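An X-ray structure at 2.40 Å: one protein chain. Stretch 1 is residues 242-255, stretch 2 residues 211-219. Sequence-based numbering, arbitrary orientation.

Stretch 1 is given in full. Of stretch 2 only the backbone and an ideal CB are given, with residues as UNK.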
ATOM      1  N   ASP A 242      16.363  -5.001 -17.753  1.00 29.72           N
ATOM      2  CA  ASP A 242      17.463  -4.647 -16.879  1.00 33.66           C
ATOM      3  C   ASP A 242      16.969  -4.561 -15.440  1.00 33.51           C
ATOM      4  O   ASP A 242      17.762  -4.497 -14.507  1.00 33.32           O
ATOM      5  CB  ASP A 242      18.078  -3.307 -17.302  1.00 37.86           C
ATOM      6  CG  ASP A 242      17.118  -2.144 -17.135  1.00 43.68           C
ATOM      7  OD1 ASP A 242      16.298  -1.894 -18.051  1.00 49.20           O
ATOM      8  OD2 ASP A 242      17.177  -1.484 -16.077  1.00 46.67           O
ATOM      9  N   SER A 243      15.652  -4.583 -15.262  1.00 32.73           N
ATOM     10  CA  SER A 243      15.087  -4.489 -13.928  1.00 32.18           C
ATOM     11  C   SER A 243      13.622  -4.890 -13.884  1.00 30.69           C
ATOM     12  O   SER A 243      13.008  -5.182 -14.906  1.00 29.51           O
ATOM     13  CB  SER A 243      15.227  -3.057 -13.410  1.00 34.03           C
ATOM     14  OG  SER A 243      14.500  -2.154 -14.228  1.00 34.48           O
ATOM     15  N   LEU A 244      13.073  -4.893 -12.676  1.00 30.37           N
ATOM     16  CA  LEU A 244      11.679  -5.241 -12.454  1.00 28.82           C
ATOM     17  C   LEU A 244      11.017  -4.177 -11.593  1.00 28.49           C
ATOM     18  O   LEU A 244      11.687  -3.433 -10.876  1.00 26.52           O
ATOM     19  CB  LEU A 244      11.571  -6.588 -11.732  1.00 28.12           C
ATOM     20  CG  LEU A 244      12.068  -7.852 -12.439  1.00 28.85           C
ATOM     21  CD1 LEU A 244      12.196  -8.971 -11.434  1.00 27.37           C
ATOM     22  CD2 LEU A 244      11.105  -8.238 -13.554  1.00 28.89           C
ATOM     23  N   ASN A 245       9.696  -4.110 -11.685  1.00 28.26           N
ATOM     24  CA  ASN A 245       8.907  -3.193 -10.890  1.00 28.03           C
ATOM     25  C   ASN A 245       9.239  -3.589  -9.450  1.00 25.92           C
ATOM     26  O   ASN A 245       9.483  -4.761  -9.182  1.00 21.01           O
ATOM     27  CB  ASN A 245       7.419  -3.428 -11.181  1.00 33.47           C
ATOM     28  CG  ASN A 245       6.515  -2.454 -10.456  1.00 37.75           C
ATOM     29  OD1 ASN A 245       6.429  -2.453  -9.228  1.00 40.11           O
ATOM     30  ND2 ASN A 245       5.832  -1.610 -11.221  1.00 43.74           N
ATOM     31  N   VAL A 246       9.256  -2.621  -8.533  1.00 25.71           N
ATOM     32  CA  VAL A 246       9.577  -2.908  -7.135  1.00 24.80           C
ATOM     33  C   VAL A 246       8.558  -3.851  -6.482  1.00 24.07           C
ATOM     34  O   VAL A 246       8.907  -4.641  -5.611  1.00 24.08           O
ATOM     35  CB  VAL A 246       9.673  -1.606  -6.296  1.00 24.91           C
ATOM     36  CG1 VAL A 246      10.877  -0.792  -6.716  1.00 25.08           C
ATOM     37  CG2 VAL A 246       8.427  -0.783  -6.480  1.00 26.98           C
ATOM     38  N   SER A 247       7.302  -3.783  -6.907  1.00 22.70           N
ATOM     39  CA  SER A 247       6.289  -4.648  -6.328  1.00 22.38           C
ATOM     40  C   SER A 247       6.559  -6.101  -6.712  1.00 22.22           C
ATOM     41  O   SER A 247       6.270  -7.014  -5.940  1.00 22.01           O
ATOM     42  CB  SER A 247       4.888  -4.221  -6.779  1.00 24.85           C
ATOM     43  OG  SER A 247       4.647  -4.563  -8.130  1.00 28.72           O
ATOM     44  N   VAL A 248       7.116  -6.315  -7.902  1.00 19.69           N
ATOM     45  CA  VAL A 248       7.446  -7.663  -8.340  1.00 21.12           C
ATOM     46  C   VAL A 248       8.662  -8.175  -7.560  1.00 22.12           C
ATOM     47  O   VAL A 248       8.679  -9.328  -7.117  1.00 24.42           O
ATOM     48  CB  VAL A 248       7.745  -7.724  -9.868  1.00 21.75           C
ATOM     49  CG1 VAL A 248       8.190  -9.123 -10.256  1.00 19.34           C
ATOM     50  CG2 VAL A 248       6.495  -7.341 -10.665  1.00 21.60           C
ATOM     51  N   SER A 249       9.674  -7.329  -7.385  1.00 20.35           N
ATOM     52  CA  SER A 249      10.871  -7.729  -6.634  1.00 23.07           C
ATOM     53  C   SER A 249      10.530  -8.046  -5.170  1.00 22.67           C
ATOM     54  O   SER A 249      11.056  -9.005  -4.591  1.00 22.03           O
ATOM     55  CB  SER A 249      11.944  -6.627  -6.659  1.00 22.21           C
ATOM     56  OG  SER A 249      12.566  -6.534  -7.920  1.00 20.87           O
ATOM     57  N   ALA A 250       9.649  -7.236  -4.588  1.00 20.47           N
ATOM     58  CA  ALA A 250       9.249  -7.420  -3.204  1.00 20.06           C
ATOM     59  C   ALA A 250       8.523  -8.741  -3.034  1.00 20.20           C
ATOM     60  O   ALA A 250       8.677  -9.398  -2.015  1.00 19.66           O
ATOM     61  CB  ALA A 250       8.367  -6.263  -2.747  1.00 20.90           C
ATOM     62  N   ALA A 251       7.738  -9.135  -4.038  1.00 20.82           N
ATOM     63  CA  ALA A 251       7.018 -10.404  -3.962  1.00 19.62           C
ATOM     64  C   ALA A 251       8.004 -11.568  -4.014  1.00 20.99           C
ATOM     65  O   ALA A 251       7.914 -12.511  -3.219  1.00 21.05           O
ATOM     66  CB  ALA A 251       6.029 -10.522  -5.095  1.00 20.67           C
ATOM     67  N   LEU A 252       8.944 -11.493  -4.951  1.00 19.37           N
ATOM     68  CA  LEU A 252       9.942 -12.540  -5.112  1.00 19.73           C
ATOM     69  C   LEU A 252      10.705 -12.796  -3.813  1.00 18.34           C
ATOM     70  O   LEU A 252      10.730 -13.910  -3.311  1.00 19.58           O
ATOM     71  CB  LEU A 252      10.924 -12.159  -6.227  1.00 18.13           C
ATOM     72  CG  LEU A 252      10.307 -12.164  -7.630  1.00 20.23           C
ATOM     73  CD1 LEU A 252      11.276 -11.567  -8.649  1.00 20.33           C
ATOM     74  CD2 LEU A 252       9.947 -13.597  -8.002  1.00 17.25           C
ATOM     75  N   LEU A 253      11.322 -11.754  -3.274  1.00 17.82           N
ATOM     76  CA  LEU A 253      12.085 -11.857  -2.038  1.00 19.03           C
ATOM     77  C   LEU A 253      11.228 -12.332  -0.868  1.00 19.78           C
ATOM     78  O   LEU A 253      11.635 -13.201  -0.111  1.00 21.72           O
ATOM     79  CB  LEU A 253      12.694 -10.496  -1.698  1.00 18.92           C
ATOM     80  CG  LEU A 253      13.575  -9.914  -2.804  1.00 16.68           C
ATOM     81  CD1 LEU A 253      13.705  -8.422  -2.614  1.00 15.83           C
ATOM     82  CD2 LEU A 253      14.932 -10.606  -2.801  1.00 14.35           C
ATOM     83  N   LEU A 254      10.034 -11.767  -0.732  1.00 21.41           N
ATOM     84  CA  LEU A 254       9.152 -12.133   0.367  1.00 20.88           C
ATOM     85  C   LEU A 254       8.571 -13.546   0.248  1.00 22.05           C
ATOM     86  O   LEU A 254       8.396 -14.230   1.268  1.00 22.11           O
ATOM     87  CB  LEU A 254       8.047 -11.083   0.521  1.00 18.50           C
ATOM     88  CG  LEU A 254       8.599  -9.680   0.823  1.00 18.37           C
ATOM     89  CD1 LEU A 254       7.460  -8.701   1.034  1.00 18.02           C
ATOM     90  CD2 LEU A 254       9.487  -9.729   2.059  1.00 17.24           C
ATOM     91  N   TYR A 255       8.277 -13.994  -0.974  1.00 21.34           N
ATOM     92  CA  TYR A 255       7.763 -15.348  -1.144  1.00 21.28           C
ATOM     93  C   TYR A 255       8.851 -16.380  -0.906  1.00 20.38           C
ATOM     94  O   TYR A 255       8.565 -17.487  -0.489  1.00 21.81           O
ATOM     95  CB  TYR A 255       7.140 -15.550  -2.529  1.00 20.65           C
ATOM     96  CG  TYR A 255       5.655 -15.287  -2.506  1.00 19.37           C
ATOM     97  CD1 TYR A 255       5.155 -13.983  -2.603  1.00 19.21           C
ATOM     98  CD2 TYR A 255       4.751 -16.326  -2.297  1.00 17.69           C
ATOM     99  CE1 TYR A 255       3.795 -13.724  -2.486  1.00 17.05           C
ATOM    100  CE2 TYR A 255       3.388 -16.076  -2.181  1.00 17.94           C
ATOM    101  CZ  TYR A 255       2.920 -14.776  -2.274  1.00 17.76           C
ATOM    102  OH  TYR A 255       1.575 -14.524  -2.155  1.00 18.75           O
ATOM    103  N   UNK A 211      14.865  -8.354   7.989  1.00 28.87           N
ATOM    104  CA  UNK A 211      14.444  -7.195   7.197  1.00 26.01           C
ATOM    105  C   UNK A 211      15.093  -7.248   5.816  1.00 26.11           C
ATOM    106  O   UNK A 211      16.289  -7.510   5.689  1.00 25.03           O
ATOM    107  CB  UNK A 211      14.806  -5.890   7.908  1.00 26.01           C
ATOM    108  N   UNK A 212      14.297  -6.992   4.784  1.00 24.61           N
ATOM    109  CA  UNK A 212      14.789  -7.016   3.414  1.00 23.95           C
ATOM    110  C   UNK A 212      14.575  -5.667   2.744  1.00 25.10           C
ATOM    111  O   UNK A 212      13.439  -5.198   2.606  1.00 24.99           O
ATOM    112  CB  UNK A 212      14.098  -8.122   2.614  1.00 23.95           C
ATOM    113  N   UNK A 213      15.671  -5.055   2.315  1.00 22.97           N
ATOM    114  CA  UNK A 213      15.609  -3.763   1.669  1.00 23.44           C
ATOM    115  C   UNK A 213      15.655  -3.861   0.150  1.00 25.05           C
ATOM    116  O   UNK A 213      16.322  -4.725  -0.408  1.00 26.32           O
ATOM    117  CB  UNK A 213      16.757  -2.883   2.166  1.00 23.44           C
ATOM    118  N   UNK A 214      14.930  -2.964  -0.508  1.00 26.71           N
ATOM    119  CA  UNK A 214      14.897  -2.889  -1.962  1.00 29.35           C
ATOM    120  C   UNK A 214      14.894  -1.402  -2.332  1.00 32.28           C
ATOM    121  O   UNK A 214      14.234  -0.594  -1.675  1.00 33.50           O
ATOM    122  CB  UNK A 214      13.682  -3.618  -2.538  1.00 29.35           C
ATOM    123  N   UNK A 215      15.645  -1.032  -3.363  1.00 33.76           N
ATOM    124  CA  UNK A 215      15.698   0.362  -3.755  1.00 36.94           C
ATOM    125  C   UNK A 215      14.801   0.630  -4.944  1.00 39.62           C
ATOM    126  O   UNK A 215      13.996  -0.232  -5.305  1.00 39.99           O
ATOM    127  CB  UNK A 215      17.136   0.773  -4.076  1.00 36.94           C
ATOM    128  N   UNK A 216      14.906   1.812  -5.575  1.00 41.30           N
ATOM    129  CA  UNK A 216      14.075   2.145  -6.738  1.00 43.03           C
ATOM    130  C   UNK A 216      14.420   1.158  -7.839  1.00 44.37           C
ATOM    131  O   UNK A 216      15.499   0.572  -7.813  1.00 44.34           O
ATOM    132  CB  UNK A 216      14.292   3.588  -7.199  1.00 43.03           C
ATOM    133  N   UNK A 217      13.529   0.971  -8.807  1.00 46.72           N
ATOM    134  CA  UNK A 217      13.806   0.020  -9.879  1.00 49.84           C
ATOM    135  C   UNK A 217      14.868   0.523 -10.852  1.00 52.39           C
ATOM    136  O   UNK A 217      15.583  -0.271 -11.464  1.00 52.65           O
ATOM    137  CB  UNK A 217      12.517  -0.290 -10.643  1.00 49.84           C
ATOM    138  N   UNK A 218      14.979   1.839 -10.984  1.00 55.37           N
ATOM    139  CA  UNK A 218      15.963   2.422 -11.888  1.00 58.60           C
ATOM    140  C   UNK A 218      17.232   2.823 -11.141  1.00 59.56           C
ATOM    141  O   UNK A 218      18.013   3.638 -11.631  1.00 60.75           O
ATOM    142  CB  UNK A 218      15.369   3.636 -12.606  1.00 58.60           C
ATOM    143  N   UNK A 219      17.441   2.246  -9.962  1.00 59.99           N
ATOM    144  CA  UNK A 219      18.621   2.574  -9.164  1.00 60.16           C
ATOM    145  C   UNK A 219      18.911   1.562  -8.057  1.00 58.62           C
ATOM    146  O   UNK A 219      18.024   0.849  -7.592  1.00 58.97           O
ATOM    147  CB  UNK A 219      18.449   3.963  -8.545  1.00 60.16           C
TER

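Stretch 1 enters as an extended segment, then becomes a helix at Val246. Asn245 caps it: its OD1 accepts from Ser247 N at 2.8 Å. The strand of stretch 2, positions 211 to 214, runs nearly antiparallel to this helix, at 155° with axes 9.6 Å apart at their closest. No hydrogen bond joins the two stretches, so packing and shape set the rules.

Position 211 has extended strand angles, and its ideal CB finds nothing of stretch 1 within 5.5 Å. The helix therefore says little about the choice. The residue is Ala211, which makes no contact here.

At position 212, CA-to-CB points toward the helix. The ideal CB lies 4.9 Å from Leu254 CD2 and 5.1 Å from Leu253 CB, a gap that a bare methyl would leave unfilled. Strand angles of -121/120 favour a beta-branched residue, and the leucines ask for an apolar one; valine, isoleucine or leucine would all be reasonable. The residue is Ile212, with chi1 m and chi2 t. Its CD1 lies 4.0 Å from Leu254 CD2, and its CG2 lies 3.9 Å from Leu253 CD1, so the side chain fills the space beside both leucines.

Position 213 points away, as strand alternation requires, and stretch 1 sets no demand on its side chain. It is Ala213.

Position 214 turns back toward the helix. Its ideal CB is 4.8 Å from Leu253 CD1 and 5.4 Å from Ser249 CB, so a medium apolar side chain fits, and the extended backbone again suits beta branching. Valine, isoleucine or threonine could be considered. Val214, chi1 t, brings CG2 to 3.4 Å from Leu253 CD1, a snug contact, and CG1 to 4.5 Å from Ser249 CB. Leu253 CD1 thus packs against both inward-facing strand residues.

Position 215, at -100/-169, leaves the strand with its ideal CB pointing away. Many residues could be accommodated as far as stretch 1 is concerned, glycine included. Gly215 contributes backbone: its O sits 3.5 Å from Val246 CG1.

Position 216 also points away. Its phi of -63 permits proline, and it opens a type I turn, where proline is tolerated. Pro216 meets Val246 mainly through its backbone, with C 4.2 Å from CG1.

Position 217 faces stretch 1 closely: the ideal CB is a tight 3.3 Å from Leu244 O, with Val246 CG1 at 4.3 Å. Branching at CB looks risky, whereas a long unbranched chain, such as glutamate or glutamine, could run past the start of the helix. Glu217, chi1 p, does this, placing OE1 3.5 Å from Asn245 CA; the proximity to the helix N-terminus suits a negative charge. Its own O touches Ser243 CB at 3.4 Å.

Position 218 points away, at -97/20, leaving room for polar turn residues. His218 bends its end back, with ND1 4.5 Å from Ser243 OG, but it is poorly ordered.

Position 219 closes the turn out of reach, open to many residues; Glu219 is poorly ordered there.

Stretch 2 (211-219) AIAVGPEHE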
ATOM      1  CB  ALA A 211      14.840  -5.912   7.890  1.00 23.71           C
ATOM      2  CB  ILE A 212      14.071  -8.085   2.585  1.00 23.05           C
ATOM      3  CG1 ILE A 212      14.158  -9.436   3.300  1.00 23.14           C
ATOM      4  CG2 ILE A 212      14.685  -8.152   1.191  1.00 21.77           C
ATOM      5  CD1 ILE A 212      13.387 -10.555   2.615  1.00 25.73           C
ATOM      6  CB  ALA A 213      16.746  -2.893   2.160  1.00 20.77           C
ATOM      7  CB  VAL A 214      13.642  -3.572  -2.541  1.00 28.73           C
ATOM      8  CG1 VAL A 214      13.602  -3.384  -4.043  1.00 34.04           C
ATOM      9  CG2 VAL A 214      13.664  -5.051  -2.225  1.00 28.87           C
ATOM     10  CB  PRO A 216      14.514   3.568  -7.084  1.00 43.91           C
ATOM     11  CG  PRO A 216      15.019   4.114  -5.769  1.00 42.66           C
ATOM     12  CD  PRO A 216      15.790   2.936  -5.226  1.00 41.76           C
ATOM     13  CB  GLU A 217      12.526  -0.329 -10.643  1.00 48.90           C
ATOM     14  CG  GLU A 217      11.975   0.772 -11.510  1.00 49.40           C
ATOM     15  CD  GLU A 217      10.731   0.340 -12.253  1.00 49.35           C
ATOM     16  OE1 GLU A 217       9.690   0.130 -11.603  1.00 51.40           O
ATOM     17  OE2 GLU A 217      10.792   0.198 -13.490  1.00 50.30           O
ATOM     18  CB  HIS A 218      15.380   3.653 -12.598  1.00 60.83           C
ATOM     19  CG  HIS A 218      14.126   3.375 -13.373  1.00 63.08           C
ATOM     20  ND1 HIS A 218      14.006   2.310 -14.243  1.00 63.49           N
ATOM     21  CD2 HIS A 218      12.944   4.036 -13.424  1.00 63.25           C
ATOM     22  CE1 HIS A 218      12.806   2.328 -14.794  1.00 63.15           C
ATOM     23  NE2 HIS A 218      12.141   3.365 -14.314  1.00 63.00           N
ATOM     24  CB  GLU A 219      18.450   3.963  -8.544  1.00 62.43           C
ATOM     25  CG  GLU A 219      19.664   4.469  -7.784  1.00 64.55           C
ATOM     26  CD  GLU A 219      19.420   5.822  -7.144  1.00 66.58           C
ATOM     27  OE1 GLU A 219      20.375   6.388  -6.566  1.00 68.63           O
ATOM     28  OE2 GLU A 219      18.274   6.317  -7.216  1.00 66.74           O
TER
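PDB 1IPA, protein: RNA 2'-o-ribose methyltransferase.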